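Local coordinates for UPF0130 protein PH1069 (Pyrococcus horikoshii, PDB 2IT2) that probably methylates the N-4 position of a wyosine precursor at position 37 of tRNA(Phe), using S-adenosyl-L-methionine as methyl donor, at residues B[59-64]-B[72-77]. Residues are numbered along the deposited sequence; the frame is centred on the assembly and turned at random.
Sequences SVMEMP and AKWLGK
M61 and W74 face each other across an antiparallel beta hairpin interrupted by a classic beta bulge, a worked example of how one extra residue is absorbed without breaking the pairing. The selenomethionine M61 lays its CB over one face of the indole, 4.1 Å from the centroid of the five-membered ring and 14° off its normal, a CH-pi contact. From there chi1 of 55° sets CG between the backbone N and the carbonyl carbon, and bends at chi2 and chi3 carry CE to A72 CB, 3.3 Å away and tighter than usual for two carbons. S59 OG lies in plane at the edge of the same indole, and S59 CB comes within 3.6 Å of W74 NE1. An alanine in place of W74 would probably leave M61 CB without its aromatic cover and open a gap beside S59. On the opposite face of the sheet, E62 and K73 run side by side, the aliphatic part of K73 passing E62 OE2 at CD, while E62 OE1 is held by H94 and the backbone N of R95. L75 crosses E62 at about a right angle and also packs on L99 of strand 98-112, the neighbour on the far side of strand 48-63. At the bulge, V60 O accepts two bonds, from L75 N at 2.8 Å and from G76 N at 3.0 Å, both donors lying in its carbonyl plane.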
loop_
_atom_site.group_PDB
_atom_site.type_symbol
_atom_site.label_atom_id
_atom_site.label_comp_id
_atom_site.label_asym_id
_atom_site.label_seq_id
_atom_site.Cartn_x
_atom_site.Cartn_y
_atom_site.Cartn_z
ATOM N N SER B 59 9.215 -8.819 -10.827
ATOM C CA SER B 59 10.594 -9.034 -10.460
ATOM C C SER B 59 10.858 -10.404 -9.877
ATOM O O SER B 59 9.973 -11.033 -9.315
ATOM C CB SER B 59 11.009 -7.990 -9.422
ATOM O OG SER B 59 10.583 -6.681 -9.772
ATOM N N VAL B 60 12.086 -10.865 -10.051
ATOM C CA VAL B 60 12.528 -12.104 -9.444
ATOM C C VAL B 60 13.717 -11.578 -8.668
ATOM O O VAL B 60 14.704 -11.127 -9.256
ATOM C CB VAL B 60 13.002 -13.144 -10.458
ATOM C CG1 VAL B 60 13.719 -14.258 -9.719
ATOM C CG2 VAL B 60 11.811 -13.712 -11.215
HETATM N N MSE B 61 13.615 -11.596 -7.348
HETATM C CA MSE B 61 14.686 -11.066 -6.527
HETATM C C MSE B 61 14.923 -11.859 -5.259
HETATM O O MSE B 61 14.037 -12.564 -4.775
HETATM C CB MSE B 61 14.393 -9.597 -6.196
HETATM C CG MSE B 61 13.046 -9.340 -5.542
HETATM SE SE MSE B 61 13.060 -9.624 -3.638
HETATM C CE MSE B 61 13.329 -7.823 -3.013
ATOM N N GLU B 62 16.142 -11.770 -4.743
ATOM C CA GLU B 62 16.482 -12.468 -3.516
ATOM C C GLU B 62 16.795 -11.485 -2.401
ATOM O O GLU B 62 17.458 -10.470 -2.612
ATOM C CB GLU B 62 17.667 -13.421 -3.721
ATOM C CG GLU B 62 18.896 -12.823 -4.367
ATOM C CD GLU B 62 20.039 -13.829 -4.475
ATOM O OE1 GLU B 62 19.800 -14.976 -4.922
ATOM O OE2 GLU B 62 21.181 -13.471 -4.119
HETATM N N MSE B 63 16.292 -11.788 -1.212
HETATM C CA MSE B 63 16.506 -10.939 -0.050
HETATM C C MSE B 63 16.571 -11.814 1.195
HETATM O O MSE B 63 16.034 -12.918 1.207
HETATM C CB MSE B 63 15.375 -9.911 0.066
HETATM C CG MSE B 63 13.971 -10.495 0.180
HETATM SE SE MSE B 63 12.605 -9.123 0.097
HETATM C CE MSE B 63 11.234 -10.091 -0.846
ATOM N N PRO B 64 17.233 -11.334 2.260
ATOM C CA PRO B 64 17.350 -12.110 3.500
ATOM C C PRO B 64 16.007 -12.535 4.077
ATOM O O PRO B 64 15.808 -13.699 4.430
ATOM C CB PRO B 64 18.113 -11.165 4.423
ATOM C CG PRO B 64 17.682 -9.810 3.951
ATOM C CD PRO B 64 17.740 -9.964 2.449
ATOM N N ALA B 72 18.274 -6.322 -0.834
ATOM C CA ALA B 72 17.719 -7.166 -1.885
ATOM C C ALA B 72 18.547 -7.100 -3.163
ATOM O O ALA B 72 19.239 -6.115 -3.422
ATOM C CB ALA B 72 16.290 -6.752 -2.179
ATOM N N LYS B 73 18.468 -8.160 -3.961
ATOM C CA LYS B 73 19.197 -8.233 -5.217
ATOM C C LYS B 73 18.267 -8.715 -6.323
ATOM O O LYS B 73 17.745 -9.832 -6.261
ATOM C CB LYS B 73 20.380 -9.195 -5.091
ATOM C CG LYS B 73 21.161 -9.381 -6.384
ATOM C CD LYS B 73 22.226 -10.451 -6.238
ATOM C CE LYS B 73 22.927 -10.714 -7.563
ATOM N NZ LYS B 73 23.693 -9.536 -8.059
ATOM N N TRP B 74 18.060 -7.875 -7.331
ATOM C CA TRP B 74 17.198 -8.247 -8.445
ATOM C C TRP B 74 17.924 -9.138 -9.459
ATOM O O TRP B 74 18.930 -8.770 -10.054
ATOM C CB TRP B 74 16.734 -6.956 -9.125
ATOM C CG TRP B 74 15.583 -6.373 -8.396
ATOM C CD1 TRP B 74 14.218 -6.528 -8.722
ATOM C CD2 TRP B 74 15.634 -5.480 -7.250
ATOM N NE1 TRP B 74 13.402 -5.824 -7.895
ATOM C CE2 TRP B 74 14.297 -5.130 -6.936
ATOM C CE3 TRP B 74 16.672 -4.951 -6.485
ATOM C CZ2 TRP B 74 14.031 -4.279 -5.873
ATOM C CZ3 TRP B 74 16.407 -4.101 -5.420
ATOM C CH2 TRP B 74 15.077 -3.760 -5.117
ATOM N N LEU B 75 17.403 -10.370 -9.611
ATOM C CA LEU B 75 17.940 -11.260 -10.634
ATOM C C LEU B 75 17.270 -10.997 -11.982
ATOM O O LEU B 75 17.817 -11.228 -13.051
ATOM C CB LEU B 75 17.671 -12.698 -10.198
ATOM C CG LEU B 75 18.215 -12.981 -8.797
ATOM C CD1 LEU B 75 17.975 -14.426 -8.355
ATOM C CD2 LEU B 75 19.720 -12.740 -8.697
ATOM N N GLY B 76 16.011 -10.537 -11.887
ATOM C CA GLY B 76 15.275 -10.165 -13.082
ATOM C C GLY B 76 14.278 -9.052 -12.765
ATOM O O GLY B 76 13.642 -9.036 -11.719
ATOM N N LYS B 77 14.153 -8.053 -13.634
ATOM C CA LYS B 77 13.261 -6.921 -13.376
ATOM C C LYS B 77 12.651 -6.470 -14.698
ATOM O O LYS B 77 13.365 -6.103 -15.629
ATOM C CB LYS B 77 14.046 -5.776 -12.712
ATOM C CG LYS B 77 13.206 -4.575 -12.266
ATOM C CD LYS B 77 13.998 -3.638 -11.345
ATOM C CE LYS B 77 15.248 -3.080 -12.011
ATOM N NZ LYS B 77 16.041 -2.228 -11.075
#